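Local coordinates for protein microbial collagenase (Bacillus anthracis, PDB 5SV5) that probably serves as a non-catalytic C-terminal accessory domain of a secreted metallopeptidase that degrades collagen, folding as a beta-sandwich that binds sodium in the crystal, at residues Y47-T52 and K92-G98; T52-E58 and K85-Y91. One frame throughout, in Å; residues are numbered along the deposited sequence. Where two conformers were deposited one is given.

Interaction 1 (Y47-T52 and K92-G98)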
loop_
_atom_site.group_PDB
_atom_site.type_symbol
_atom_site.label_atom_id
_atom_site.label_comp_id
_atom_site.label_asym_id
_atom_site.label_seq_id
_atom_site.Cartn_x
_atom_site.Cartn_y
_atom_site.Cartn_z
ATOM N N TYR A 47 11.633 8.683 5.668
ATOM C CA TYR A 47 12.306 9.948 5.336
ATOM C C TYR A 47 11.345 11.116 5.173
ATOM O O TYR A 47 11.766 12.215 4.816
ATOM C CB TYR A 47 13.223 9.767 4.113
ATOM C CG TYR A 47 14.498 9.058 4.488
ATOM C CD1 TYR A 47 14.537 7.680 4.626
ATOM C CD2 TYR A 47 15.650 9.776 4.799
ATOM C CE1 TYR A 47 15.695 7.033 5.039
ATOM C CE2 TYR A 47 16.813 9.141 5.206
ATOM C CZ TYR A 47 16.833 7.770 5.324
ATOM O OH TYR A 47 17.989 7.128 5.720
ATOM N N GLY A 48 10.061 10.909 5.468
ATOM C CA GLY A 48 9.110 12.012 5.457
ATOM C C GLY A 48 8.916 12.631 4.095
ATOM O O GLY A 48 8.763 13.841 3.996
ATOM N N ILE A 49 8.904 11.803 3.047
ATOM C CA ILE A 49 8.695 12.297 1.690
ATOM C C ILE A 49 7.200 12.404 1.392
ATOM O O ILE A 49 6.345 12.039 2.211
ATOM C CB ILE A 49 9.409 11.399 0.634
ATOM C CG1 ILE A 49 8.780 9.997 0.530
ATOM C CG2 ILE A 49 10.898 11.304 0.952
ATOM C CD1 ILE A 49 9.249 9.205 -0.670
ATOM N N GLY A 50 6.877 12.936 0.224
ATOM C CA GLY A 50 5.473 13.031 -0.201
ATOM C C GLY A 50 5.034 11.702 -0.768
ATOM O O GLY A 50 5.178 11.464 -1.968
HETATM N N MSE A 51 4.526 10.831 0.093
HETATM C CA MSE A 51 4.083 9.484 -0.308
HETATM C C MSE A 51 2.799 9.119 0.405
HETATM O O MSE A 51 2.431 9.719 1.431
HETATM C CB MSE A 51 5.195 8.447 -0.084
HETATM C CG MSE A 51 5.461 8.250 1.414
HETATM SE SE MSE A 51 6.714 6.752 1.741
HETATM C CE MSE A 51 5.529 5.345 1.062
ATOM N N THR A 52 2.117 8.129 -0.150
ATOM C CA THR A 52 0.878 7.644 0.419
ATOM C C THR A 52 0.617 6.230 -0.090
ATOM O O THR A 52 1.480 5.625 -0.731
ATOM C CB THR A 52 -0.286 8.615 0.123
ATOM O OG1 THR A 52 -1.405 8.269 0.934
ATOM C CG2 THR A 52 -0.666 8.625 -1.338
ATOM N N LYS A 92 4.870 7.574 -4.352
ATOM C CA LYS A 92 5.236 8.947 -4.053
ATOM C C LYS A 92 4.687 9.898 -5.114
ATOM O O LYS A 92 4.549 9.566 -6.287
ATOM C CB LYS A 92 6.737 9.133 -3.839
ATOM C CG LYS A 92 7.606 8.806 -5.037
ATOM C CD LYS A 92 9.069 9.094 -4.756
ATOM C CE LYS A 92 9.928 8.775 -5.970
ATOM N NZ LYS A 92 11.369 9.007 -5.707
ATOM N N TYR A 93 4.386 11.109 -4.654
ATOM C CA TYR A 93 3.826 12.172 -5.498
ATOM C C TYR A 93 4.690 13.434 -5.521
ATOM O O TYR A 93 4.295 14.426 -6.131
ATOM C CB TYR A 93 2.382 12.517 -5.066
ATOM C CG TYR A 93 2.241 12.813 -3.589
ATOM C CD1 TYR A 93 2.621 14.051 -3.065
ATOM C CD2 TYR A 93 1.748 11.861 -2.706
ATOM C CE1 TYR A 93 2.523 14.324 -1.708
ATOM C CE2 TYR A 93 1.647 12.127 -1.350
ATOM C CZ TYR A 93 2.029 13.365 -0.863
ATOM O OH TYR A 93 1.944 13.610 0.488
ATOM N N ASP A 94 5.827 13.428 -4.834
ATOM C CA ASP A 94 6.769 14.558 -4.914
ATOM C C ASP A 94 8.150 14.041 -5.321
ATOM O O ASP A 94 8.299 12.853 -5.614
ATOM C CB ASP A 94 6.764 15.436 -3.633
ATOM C CG ASP A 94 7.515 14.835 -2.446
ATOM O OD1 ASP A 94 8.014 13.695 -2.520
ATOM O OD2 ASP A 94 7.571 15.548 -1.407
ATOM N N ASN A 95 9.149 14.919 -5.339
ATOM C CA ASN A 95 10.495 14.542 -5.797
ATOM C C ASN A 95 11.443 13.969 -4.726
ATOM O O ASN A 95 12.640 13.837 -4.975
ATOM C CB ASN A 95 11.151 15.733 -6.525
ATOM C CG ASN A 95 10.474 16.055 -7.850
ATOM O OD1 ASN A 95 10.103 15.155 -8.604
ATOM N ND2 ASN A 95 10.333 17.340 -8.151
ATOM N N GLY A 96 10.924 13.602 -3.561
ATOM C CA GLY A 96 11.772 13.017 -2.530
ATOM C C GLY A 96 12.187 11.575 -2.789
ATOM O O GLY A 96 11.524 10.856 -3.519
ATOM N N ASP A 97 13.305 11.180 -2.189
ATOM C CA ASP A 97 13.766 9.797 -2.163
ATOM C C ASP A 97 13.596 9.287 -0.734
ATOM O O ASP A 97 14.038 9.925 0.232
ATOM C CB ASP A 97 15.236 9.704 -2.551
ATOM C CG ASP A 97 15.480 9.972 -4.024
ATOM O OD1 ASP A 97 14.564 9.774 -4.842
ATOM O OD2 ASP A 97 16.614 10.359 -4.361
ATOM N N GLY A 98 12.989 8.120 -0.591
ATOM C CA GLY A 98 12.790 7.592 0.746
ATOM C C GLY A 98 12.566 6.109 0.760
ATOM O O GLY A 98 12.328 5.471 -0.258
#
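Gly-50 and Tyr-93 make the strongest bond between these segments: Tyr-93 N donates to Gly-50 O over 2.8 Å, nearly straight at 168°. The bond lies where two antiparallel strands of the beta-sandwich run out into loops, next to the non-hydrogen-bonded pair of Met-51, here selenomethionine, and Lys-92. Gly-50 is the centre of an inverse gamma turn, and its NH points to the carboxylate of Asp-94, giving a weak bond to OD1. In an Asx turn, Gly-96 N reaches Asp-94 OD1 at 3.1 Å from well above the carboxylate plane, so OD1 braces its own loop and, more weakly, holds the Gly-50 turn.

The same loop is gripped by Lys-92. Its chain runs extended beyond CG and carries Lys-92 NZ to Gly-96 O (2.9 Å) and to a salt bridge with Asp-97 OD1 (3.4 Å). NZ also bonds Leu-20 O and Gly-22 O, while Asp-97 OD1 accepts from Gly-22 N, so a buried stem ends in a cluster that pins a third loop, the one between the sodium ligands Ser-19 and Asp-24.

Packing completes the join. With chi1 at 52°, Tyr-93 folds its ring back across Gly-50: Gly-50 CA makes a CH-pi contact with one face, and Gly-50 O, the acceptor of Tyr-93 N, lies 3.4 Å above the ring centre. Thr-52 CG2 meets the edge of that ring. One residue before Gly-50, Ile-49 divides its branches: CD1 rests 4.0 Å from Lys-92 CB, and CG2 presses against the backbone of loop 94-97, 3.5 Å from Asp-97 O.

Interaction 2 (T52-E58 and K85-Y91)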
loop_
_atom_site.group_PDB
_atom_site.type_symbol
_atom_site.label_atom_id
_atom_site.label_comp_id
_atom_site.label_asym_id
_atom_site.label_seq_id
_atom_site.Cartn_x
_atom_site.Cartn_y
_atom_site.Cartn_z
ATOM N N THR A 52 2.117 8.129 -0.150
ATOM C CA THR A 52 0.878 7.644 0.419
ATOM C C THR A 52 0.617 6.230 -0.090
ATOM O O THR A 52 1.480 5.625 -0.731
ATOM C CB THR A 52 -0.286 8.615 0.123
ATOM O OG1 THR A 52 -1.405 8.269 0.934
ATOM C CG2 THR A 52 -0.666 8.625 -1.338
ATOM N N TRP A 53 -0.561 5.691 0.214
ATOM C CA TRP A 53 -0.969 4.435 -0.384
ATOM C C TRP A 53 -2.474 4.445 -0.626
ATOM O O TRP A 53 -3.230 5.158 0.057
ATOM C CB TRP A 53 -0.549 3.214 0.464
ATOM C CG TRP A 53 -1.156 3.105 1.835
ATOM C CD1 TRP A 53 -0.558 3.445 3.005
ATOM C CD2 TRP A 53 -2.458 2.604 2.177
ATOM N NE1 TRP A 53 -1.403 3.196 4.069
ATOM C CE2 TRP A 53 -2.583 2.687 3.583
ATOM C CE3 TRP A 53 -3.534 2.098 1.433
ATOM C CZ2 TRP A 53 -3.750 2.288 4.256
ATOM C CZ3 TRP A 53 -4.692 1.732 2.101
ATOM C CH2 TRP A 53 -4.790 1.822 3.497
ATOM N N VAL A 54 -2.895 3.663 -1.619
ATOM C CA VAL A 54 -4.306 3.430 -1.902
ATOM C C VAL A 54 -4.503 1.929 -2.147
ATOM O O VAL A 54 -3.585 1.232 -2.593
ATOM C CB VAL A 54 -4.843 4.257 -3.090
ATOM C CG1 VAL A 54 -4.754 5.738 -2.823
ATOM C CG2 VAL A 54 -4.183 3.892 -4.413
ATOM N N LEU A 55 -5.708 1.450 -1.868
ATOM C CA LEU A 55 -6.045 0.036 -1.962
ATOM C C LEU A 55 -7.285 -0.164 -2.810
ATOM O O LEU A 55 -8.285 0.543 -2.605
ATOM C CB LEU A 55 -6.321 -0.509 -0.556
ATOM C CG LEU A 55 -6.637 -2.000 -0.442
ATOM C CD1 LEU A 55 -5.387 -2.838 -0.626
ATOM C CD2 LEU A 55 -7.298 -2.300 0.898
ATOM N N HIS A 56 -7.243 -1.129 -3.731
ATOM C CA HIS A 56 -8.403 -1.522 -4.504
ATOM C C HIS A 56 -8.705 -2.999 -4.318
ATOM O O HIS A 56 -7.808 -3.841 -4.407
ATOM C CB HIS A 56 -8.197 -1.283 -6.014
ATOM C CG HIS A 56 -8.106 0.154 -6.389
ATOM N ND1 HIS A 56 -9.218 0.933 -6.581
ATOM C CD2 HIS A 56 -7.044 0.964 -6.588
ATOM C CE1 HIS A 56 -8.840 2.162 -6.889
ATOM N NE2 HIS A 56 -7.524 2.211 -6.884
ATOM N N HIS A 57 -9.978 -3.311 -4.091
ATOM C CA HIS A 57 -10.456 -4.680 -4.271
ATOM C C HIS A 57 -10.485 -4.947 -5.784
ATOM O O HIS A 57 -10.800 -4.032 -6.558
ATOM C CB HIS A 57 -11.848 -4.801 -3.661
ATOM C CG HIS A 57 -12.416 -6.185 -3.671
ATOM N ND1 HIS A 57 -13.144 -6.675 -4.715
ATOM C CD2 HIS A 57 -12.401 -7.155 -2.731
ATOM C CE1 HIS A 57 -13.531 -7.902 -4.435
ATOM N NE2 HIS A 57 -13.092 -8.217 -3.236
ATOM N N GLU A 58 -10.130 -6.179 -6.183
ATOM C CA GLU A 58 -10.050 -6.608 -7.596
ATOM C C GLU A 58 -11.229 -6.149 -8.446
ATOM O O GLU A 58 -11.115 -5.832 -9.630
ATOM C CB GLU A 58 -9.969 -8.172 -7.681
ATOM C CG GLU A 58 -11.104 -8.948 -6.987
ATOM C CD GLU A 58 -10.993 -10.462 -7.103
ATOM O OE1 GLU A 58 -11.102 -11.159 -6.062
ATOM O OE2 GLU A 58 -10.821 -10.970 -8.230
ATOM N N LYS A 85 -9.429 -10.650 -3.709
ATOM C CA LYS A 85 -8.082 -10.212 -4.045
ATOM C C LYS A 85 -7.972 -8.685 -4.058
ATOM O O LYS A 85 -8.824 -7.997 -4.643
ATOM C CB LYS A 85 -7.727 -10.776 -5.421
ATOM C CG LYS A 85 -6.294 -10.550 -5.847
ATOM C CD LYS A 85 -6.042 -11.132 -7.226
ATOM C CE LYS A 85 -4.624 -10.853 -7.687
ATOM N NZ LYS A 85 -3.615 -11.483 -6.797
ATOM N N TYR A 86 -6.899 -8.179 -3.444
ATOM C CA TYR A 86 -6.645 -6.756 -3.327
ATOM C C TYR A 86 -5.322 -6.373 -3.978
ATOM O O TYR A 86 -4.366 -7.163 -3.997
ATOM C CB TYR A 86 -6.568 -6.357 -1.841
ATOM C CG TYR A 86 -7.908 -6.344 -1.165
ATOM C CD1 TYR A 86 -8.478 -7.517 -0.680
ATOM C CD2 TYR A 86 -8.631 -5.166 -1.033
ATOM C CE1 TYR A 86 -9.733 -7.511 -0.080
ATOM C CE2 TYR A 86 -9.870 -5.142 -0.415
ATOM C CZ TYR A 86 -10.415 -6.319 0.058
ATOM O OH TYR A 86 -11.664 -6.278 0.657
ATOM N N TYR A 87 -5.283 -5.137 -4.473
ATOM C CA TYR A 87 -4.077 -4.512 -4.991
ATOM C C TYR A 87 -3.822 -3.266 -4.150
ATOM O O TYR A 87 -4.704 -2.420 -3.989
ATOM C CB TYR A 87 -4.213 -4.151 -6.463
ATOM C CG TYR A 87 -4.367 -5.362 -7.340
ATOM C CD1 TYR A 87 -3.285 -6.192 -7.614
ATOM C CD2 TYR A 87 -5.594 -5.686 -7.894
ATOM C CE1 TYR A 87 -3.428 -7.312 -8.412
ATOM C CE2 TYR A 87 -5.746 -6.797 -8.705
ATOM C CZ TYR A 87 -4.657 -7.607 -8.959
ATOM O OH TYR A 87 -4.787 -8.719 -9.758
ATOM N N LEU A 88 -2.620 -3.203 -3.585
ATOM C CA LEU A 88 -2.162 -2.109 -2.731
ATOM C C LEU A 88 -1.046 -1.368 -3.464
ATOM O O LEU A 88 -0.036 -1.969 -3.852
ATOM C CB LEU A 88 -1.642 -2.692 -1.415
ATOM C CG LEU A 88 -0.953 -1.713 -0.465
ATOM C CD1 LEU A 88 -1.900 -0.622 0.019
ATOM C CD2 LEU A 88 -0.353 -2.456 0.708
ATOM N N TYR A 89 -1.225 -0.058 -3.630
ATOM C CA TYR A 89 -0.267 0.798 -4.328
ATOM C C TYR A 89 0.365 1.735 -3.315
ATOM O O TYR A 89 -0.336 2.542 -2.705
ATOM C CB TYR A 89 -0.978 1.621 -5.419
ATOM C CG TYR A 89 -1.646 0.747 -6.455
ATOM C CD1 TYR A 89 -2.917 0.209 -6.246
ATOM C CD2 TYR A 89 -1.003 0.430 -7.638
ATOM C CE1 TYR A 89 -3.506 -0.635 -7.171
ATOM C CE2 TYR A 89 -1.590 -0.414 -8.572
ATOM C CZ TYR A 89 -2.839 -0.945 -8.324
ATOM O OH TYR A 89 -3.436 -1.779 -9.227
ATOM N N VAL A 90 1.678 1.601 -3.115
ATOM C CA VAL A 90 2.461 2.475 -2.238
ATOM C C VAL A 90 3.270 3.368 -3.170
ATOM O O VAL A 90 4.058 2.858 -3.975
ATOM C CB VAL A 90 3.368 1.655 -1.302
ATOM C CG1 VAL A 90 4.187 2.582 -0.422
ATOM C CG2 VAL A 90 2.554 0.656 -0.485
ATOM N N TYR A 91 3.071 4.683 -3.104
ATOM C CA TYR A 91 3.634 5.533 -4.141
ATOM C C TYR A 91 3.979 6.915 -3.624
ATOM O O TYR A 91 3.444 7.377 -2.613
ATOM C CB TYR A 91 2.673 5.619 -5.347
ATOM C CG TYR A 91 1.383 6.376 -5.094
ATOM C CD1 TYR A 91 0.280 5.753 -4.524
ATOM C CD2 TYR A 91 1.283 7.714 -5.417
ATOM C CE1 TYR A 91 -0.900 6.444 -4.309
ATOM C CE2 TYR A 91 0.112 8.419 -5.202
ATOM C CZ TYR A 91 -0.981 7.779 -4.648
ATOM O OH TYR A 91 -2.165 8.451 -4.425
#
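Thr-52 and Tyr-91 open a run of antiparallel pairs in which Val-54 with Tyr-89 and His-56 with Tyr-87 are likewise hydrogen-bonded. Each gives two N-H...O bonds, and the short segments' axes stand 4.7 Å apart, the regular pairing of neighbouring strands in a beta-sandwich.

On the face bearing Thr-52, Tyr-91 swings its ring back alongside the threonine (chi1 69°), bringing CZ to 3.4 Å from Thr-52 CG2. Val-54 CG2 continues the patch, lying 4.1 Å from Tyr-89 CB, and His-56 CD2 approaches Tyr-89 CE1. The other face turns to the core between the sheets. There Leu-88 CD1 touches Trp-53 CE3 at 3.5 Å, Leu-55 CD2 packs on Tyr-86 CD2 at 3.7 Å, and Ile-41 and Phe-79 close over Leu-55.

At the far end His-57 and Tyr-86 form a T-shaped pair, the histidine edge directed at the tyrosine face with centroids 5.0 Å apart. Lys-85 O receives Glu-58 N at 2.7 Å, where strand 51-57 ends, beside the start of strand 84-92.

A second shell fixes the polar ends. Trp-53 NE1 bonds Ile-75 O, and Tyr-86 OH bonds Lys-82 O. His-57 NE2 meets the carbonyl of Pro-83 while ND1 meets the backbone N of Ser-59, a pattern consistent with a neutral imidazole that carries its proton on NE2, with the two bonds together limiting rotation of the ring.

Overall arrangement
Followed from the N terminus, the chain first supplies the loop through Gly-22, later gripped by Lys-92 and Asp-97, and then reaches 47-52, which leads into strand 51-57. The chain next runs through 66-71 and 74-81 before returning along 84-92. Interaction 2 closes this inner excursion by pairing 52-58 with 85-91; interaction 1 closes a wider loop around it, joining 47-52 to 92-98, so the two are nested rather than crossed. They share Thr-52 and lie about 17 Å apart between centres. Met-51 CE against Val-90 CG1 links them directly. Together they follow the pairing of strands 51-57 and 84-92 from its Glu-58/Lys-85 end into the loop leading to strand 98-104.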